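PDB 3V71: Puf (Pumilio/fbf) domain-containing protein 7, confirmed by transcript evidence from Caenorhabditis elegans, which binds a consensus sequence in the 3'-untranslated regions of mRNAs and modulates their expression and stability during oocyte formation and early embryonic divisions. Local coordinates for residues A[66-80]-A[105-119]. Numbering follows the deposited sequence.
Sequences CHSRNGNFIVQKLVE and DKFACRVVQLALQKF
The helices 71-80 and 108-118 run side by side, their N-to-C directions 10° apart and their axes approaching to 9.2 Å, with Q76 facing V111 and V79 facing A115. V111 is a knob in the hole formed by N72, V75, Q76 and V79; its CG1, anti to the backbone N, lies 3.7 Å from V75 CG1. Further along, V79 CG1 packs 4.0 Å from L114 CD2 and also touches the ring of F119. Such near-parallel stacking of equivalent helices, here from predicted Pumilio repeats 2 and 3, builds the curved PUF solenoid; the nearest atom of the contact is about 9 Å from the bound RNA. At the N-terminal end, R69 CA sits over the F107 ring, 3.8 Å from its centroid and 9° off the normal, a CH-pi contact. The H67 ring stacks on the D105 carboxylate, planes 11° apart, while D105 OD2 caps the turn through F107 N. The N72 amide lies beside the F107 ring, ND2 3.7 Å from CD1, held there by ND2 donating to S68 O (2.9 Å) and by Q76 NE2 donating to OD1 (2.8 Å) in the carbonyl plane of N72. Replacing this asparagine by an alanine removes both bonds and would probably leave the Q76 amide freer to turn beside R110.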
# COMPACT_ATOMS: atom_id res chain seq x y z
N CYS A 66 -13.90 2.39 24.33
CA CYS A 66 -13.20 2.31 23.06
C CYS A 66 -13.05 0.86 22.61
O CYS A 66 -13.24 0.54 21.44
CB CYS A 66 -11.81 2.94 23.17
SG CYS A 66 -11.81 4.70 23.55
N HIS A 67 -12.69 -0.01 23.55
CA HIS A 67 -12.52 -1.43 23.28
C HIS A 67 -13.85 -2.14 23.03
O HIS A 67 -13.87 -3.29 22.60
CB HIS A 67 -11.82 -2.11 24.46
CG HIS A 67 -10.41 -1.67 24.66
ND1 HIS A 67 -9.81 -0.71 23.87
CD2 HIS A 67 -9.47 -2.06 25.55
CE1 HIS A 67 -8.57 -0.52 24.28
NE2 HIS A 67 -8.34 -1.33 25.29
N SER A 68 -14.97 -1.47 23.31
CA SER A 68 -16.26 -2.13 23.19
C SER A 68 -16.66 -2.33 21.73
O SER A 68 -16.44 -1.45 20.90
CB SER A 68 -17.34 -1.36 23.95
OG SER A 68 -18.60 -2.01 23.84
N ARG A 69 -17.24 -3.48 21.45
CA ARG A 69 -17.81 -3.76 20.13
C ARG A 69 -18.83 -2.69 19.77
O ARG A 69 -18.90 -2.25 18.63
CB ARG A 69 -18.47 -5.14 20.13
CG ARG A 69 -17.63 -6.22 20.79
CD ARG A 69 -17.90 -7.62 20.24
NE ARG A 69 -16.74 -8.49 20.43
CZ ARG A 69 -16.65 -9.45 21.35
NH1 ARG A 69 -17.67 -9.71 22.17
NH2 ARG A 69 -15.53 -10.17 21.45
N ASN A 70 -19.61 -2.28 20.76
CA ASN A 70 -20.67 -1.30 20.56
C ASN A 70 -20.28 0.05 21.10
O ASN A 70 -20.57 1.09 20.50
CB ASN A 70 -21.94 -1.77 21.26
CG ASN A 70 -21.98 -3.26 21.45
OD1 ASN A 70 -22.61 -3.98 20.68
ND2 ASN A 70 -21.31 -3.75 22.50
N GLY A 71 -19.60 0.04 22.25
CA GLY A 71 -19.21 1.26 22.92
C GLY A 71 -18.49 2.26 22.05
O GLY A 71 -18.69 3.47 22.18
N ASN A 72 -17.64 1.77 21.15
CA ASN A 72 -16.79 2.66 20.36
C ASN A 72 -17.60 3.63 19.51
O ASN A 72 -17.16 4.75 19.25
CB ASN A 72 -15.80 1.86 19.51
CG ASN A 72 -16.46 1.22 18.30
OD1 ASN A 72 -16.45 1.79 17.21
ND2 ASN A 72 -17.02 0.03 18.49
N PHE A 73 -18.78 3.21 19.08
CA PHE A 73 -19.61 4.04 18.21
C PHE A 73 -20.03 5.35 18.88
O PHE A 73 -20.11 6.38 18.22
CB PHE A 73 -20.83 3.27 17.71
CG PHE A 73 -20.49 2.17 16.74
CD1 PHE A 73 -20.10 2.47 15.44
CD2 PHE A 73 -20.56 0.83 17.12
CE1 PHE A 73 -19.79 1.47 14.54
CE2 PHE A 73 -20.25 -0.17 16.23
CZ PHE A 73 -19.86 0.14 14.93
N ILE A 74 -20.29 5.30 20.18
CA ILE A 74 -20.69 6.50 20.89
C ILE A 74 -19.48 7.38 21.17
O ILE A 74 -19.58 8.61 21.15
CB ILE A 74 -21.45 6.19 22.21
CG1 ILE A 74 -22.03 7.47 22.82
CG2 ILE A 74 -20.56 5.50 23.21
CD1 ILE A 74 -22.99 8.22 21.90
N VAL A 75 -18.33 6.76 21.41
CA VAL A 75 -17.11 7.54 21.59
C VAL A 75 -16.80 8.27 20.29
O VAL A 75 -16.21 9.36 20.29
CB VAL A 75 -15.93 6.66 21.98
CG1 VAL A 75 -14.68 7.51 22.20
CG2 VAL A 75 -16.25 5.85 23.22
N GLN A 76 -17.20 7.66 19.18
CA GLN A 76 -17.00 8.26 17.87
C GLN A 76 -17.92 9.45 17.70
O GLN A 76 -17.49 10.51 17.26
CB GLN A 76 -17.26 7.24 16.78
CG GLN A 76 -16.15 6.22 16.66
CD GLN A 76 -16.27 5.41 15.39
OE1 GLN A 76 -16.31 5.97 14.30
NE2 GLN A 76 -16.35 4.08 15.53
N LYS A 77 -19.18 9.26 18.05
CA LYS A 77 -20.14 10.35 18.02
C LYS A 77 -19.60 11.51 18.83
O LYS A 77 -19.69 12.66 18.42
CB LYS A 77 -21.49 9.90 18.57
CG LYS A 77 -22.60 10.91 18.37
CD LYS A 77 -22.96 11.06 16.90
CE LYS A 77 -24.21 11.91 16.74
NZ LYS A 77 -24.65 11.99 15.32
N LEU A 78 -19.02 11.21 19.99
CA LEU A 78 -18.46 12.24 20.85
C LEU A 78 -17.35 13.02 20.15
O LEU A 78 -17.12 14.19 20.43
CB LEU A 78 -17.87 11.65 22.13
CG LEU A 78 -18.73 10.99 23.21
CD1 LEU A 78 -17.89 10.89 24.47
CD2 LEU A 78 -20.00 11.78 23.48
N VAL A 79 -16.67 12.33 19.24
CA VAL A 79 -15.47 12.86 18.60
C VAL A 79 -15.78 13.79 17.43
O VAL A 79 -15.25 14.90 17.34
CB VAL A 79 -14.55 11.70 18.16
CG1 VAL A 79 -13.43 12.20 17.25
CG2 VAL A 79 -13.97 11.01 19.38
N GLU A 80 -16.65 13.34 16.53
CA GLU A 80 -16.99 14.15 15.37
C GLU A 80 -17.62 15.48 15.76
O GLU A 80 -17.44 16.48 15.06
CB GLU A 80 -17.90 13.38 14.41
CG GLU A 80 -18.86 12.44 15.10
CD GLU A 80 -19.95 11.96 14.16
OE1 GLU A 80 -20.51 12.81 13.43
OE2 GLU A 80 -20.23 10.74 14.14
N ASP A 105 -5.86 -2.23 19.21
CA ASP A 105 -7.20 -2.79 19.38
C ASP A 105 -8.05 -2.58 18.13
O ASP A 105 -8.04 -1.49 17.56
CB ASP A 105 -7.90 -2.13 20.59
CG ASP A 105 -9.08 -2.96 21.13
OD1 ASP A 105 -8.84 -3.84 21.98
OD2 ASP A 105 -10.24 -2.74 20.70
N LYS A 106 -8.78 -3.61 17.73
CA LYS A 106 -9.68 -3.51 16.58
C LYS A 106 -10.67 -2.34 16.64
O LYS A 106 -10.87 -1.63 15.66
CB LYS A 106 -10.45 -4.83 16.37
CG LYS A 106 -11.37 -4.79 15.14
CD LYS A 106 -12.24 -6.04 15.00
CE LYS A 106 -13.13 -5.96 13.76
NZ LYS A 106 -14.06 -7.12 13.58
N PHE A 107 -11.29 -2.13 17.80
CA PHE A 107 -12.33 -1.10 17.93
C PHE A 107 -11.83 0.24 18.44
O PHE A 107 -12.30 1.27 17.99
CB PHE A 107 -13.45 -1.57 18.84
CG PHE A 107 -14.08 -2.85 18.41
CD1 PHE A 107 -15.00 -2.86 17.38
CD2 PHE A 107 -13.77 -4.04 19.06
CE1 PHE A 107 -15.59 -4.04 16.98
CE2 PHE A 107 -14.37 -5.22 18.67
CZ PHE A 107 -15.27 -5.22 17.63
N ALA A 108 -10.89 0.22 19.38
CA ALA A 108 -10.32 1.46 19.89
C ALA A 108 -9.58 2.21 18.79
O ALA A 108 -9.42 3.43 18.84
CB ALA A 108 -9.41 1.19 21.06
N CYS A 109 -9.14 1.45 17.78
CA CYS A 109 -8.44 1.96 16.60
C CYS A 109 -9.26 3.00 15.83
O CYS A 109 -8.75 4.07 15.49
CB CYS A 109 -8.14 0.78 15.66
SG CYS A 109 -6.83 1.07 14.43
N ARG A 110 -10.52 2.68 15.56
CA ARG A 110 -11.43 3.54 14.81
C ARG A 110 -11.61 4.88 15.48
O ARG A 110 -11.85 5.89 14.82
CB ARG A 110 -12.78 2.87 14.67
CG ARG A 110 -12.70 1.42 14.24
CD ARG A 110 -14.03 0.74 14.43
NE ARG A 110 -14.04 -0.62 13.91
CZ ARG A 110 -15.08 -1.44 13.99
NH1 ARG A 110 -16.21 -1.02 14.57
NH2 ARG A 110 -15.00 -2.67 13.49
N VAL A 111 -11.51 4.90 16.80
CA VAL A 111 -11.63 6.14 17.54
C VAL A 111 -10.38 6.99 17.32
O VAL A 111 -10.46 8.20 17.08
CB VAL A 111 -11.82 5.88 19.04
CG1 VAL A 111 -11.89 7.21 19.80
CG2 VAL A 111 -13.07 5.04 19.29
N VAL A 112 -9.22 6.34 17.41
CA VAL A 112 -7.95 7.00 17.17
C VAL A 112 -7.97 7.64 15.79
O VAL A 112 -7.56 8.79 15.61
CB VAL A 112 -6.78 6.01 17.20
CG1 VAL A 112 -5.48 6.75 17.12
CG2 VAL A 112 -6.83 5.15 18.45
N GLN A 113 -8.46 6.88 14.82
CA GLN A 113 -8.49 7.30 13.43
C GLN A 113 -9.39 8.49 13.23
O GLN A 113 -8.99 9.48 12.62
CB GLN A 113 -8.99 6.16 12.54
CG GLN A 113 -8.00 5.04 12.34
CD GLN A 113 -8.48 4.09 11.28
OE1 GLN A 113 -8.50 4.43 10.10
NE2 GLN A 113 -8.90 2.90 11.70
N LEU A 114 -10.62 8.38 13.73
CA LEU A 114 -11.59 9.45 13.63
C LEU A 114 -11.04 10.71 14.26
O LEU A 114 -11.17 11.80 13.70
CB LEU A 114 -12.91 9.06 14.30
CG LEU A 114 -14.15 9.46 13.51
CD1 LEU A 114 -15.38 8.75 14.04
CD2 LEU A 114 -14.35 10.96 13.51
N ALA A 115 -10.40 10.57 15.41
CA ALA A 115 -9.73 11.69 16.05
C ALA A 115 -8.90 12.42 15.02
O ALA A 115 -9.14 13.60 14.74
CB ALA A 115 -8.85 11.20 17.18
N LEU A 116 -7.93 11.70 14.46
CA LEU A 116 -6.98 12.23 13.49
C LEU A 116 -7.65 13.09 12.42
O LEU A 116 -7.17 14.19 12.11
CB LEU A 116 -6.22 11.09 12.82
CG LEU A 116 -5.33 10.22 13.71
CD1 LEU A 116 -4.80 9.05 12.91
CD2 LEU A 116 -4.18 11.02 14.30
N GLN A 117 -8.75 12.60 11.87
CA GLN A 117 -9.53 13.39 10.92
C GLN A 117 -10.08 14.65 11.57
O GLN A 117 -9.75 15.77 11.17
CB GLN A 117 -10.70 12.59 10.37
CG GLN A 117 -10.32 11.33 9.63
CD GLN A 117 -11.55 10.59 9.12
OE1 GLN A 117 -11.54 9.37 8.96
NE2 GLN A 117 -12.62 11.34 8.87
N LYS A 118 -10.90 14.45 12.61
CA LYS A 118 -11.79 15.49 13.12
C LYS A 118 -11.20 16.49 14.11
O LYS A 118 -11.69 17.61 14.21
CB LYS A 118 -13.05 14.85 13.71
CG LYS A 118 -13.91 14.14 12.68
CD LYS A 118 -14.62 15.12 11.76
CE LYS A 118 -15.26 14.40 10.57
NZ LYS A 118 -16.13 13.25 10.97
N PHE A 119 -10.15 16.12 14.84
CA PHE A 119 -9.52 17.07 15.77
C PHE A 119 -9.01 18.33 15.06
O PHE A 119 -9.18 18.50 13.85
CB PHE A 119 -8.36 16.44 16.55
CG PHE A 119 -8.80 15.58 17.70
CD1 PHE A 119 -10.12 15.19 17.84
CD2 PHE A 119 -7.87 15.16 18.65
CE1 PHE A 119 -10.52 14.40 18.90
CE2 PHE A 119 -8.26 14.36 19.71
CZ PHE A 119 -9.59 13.98 19.84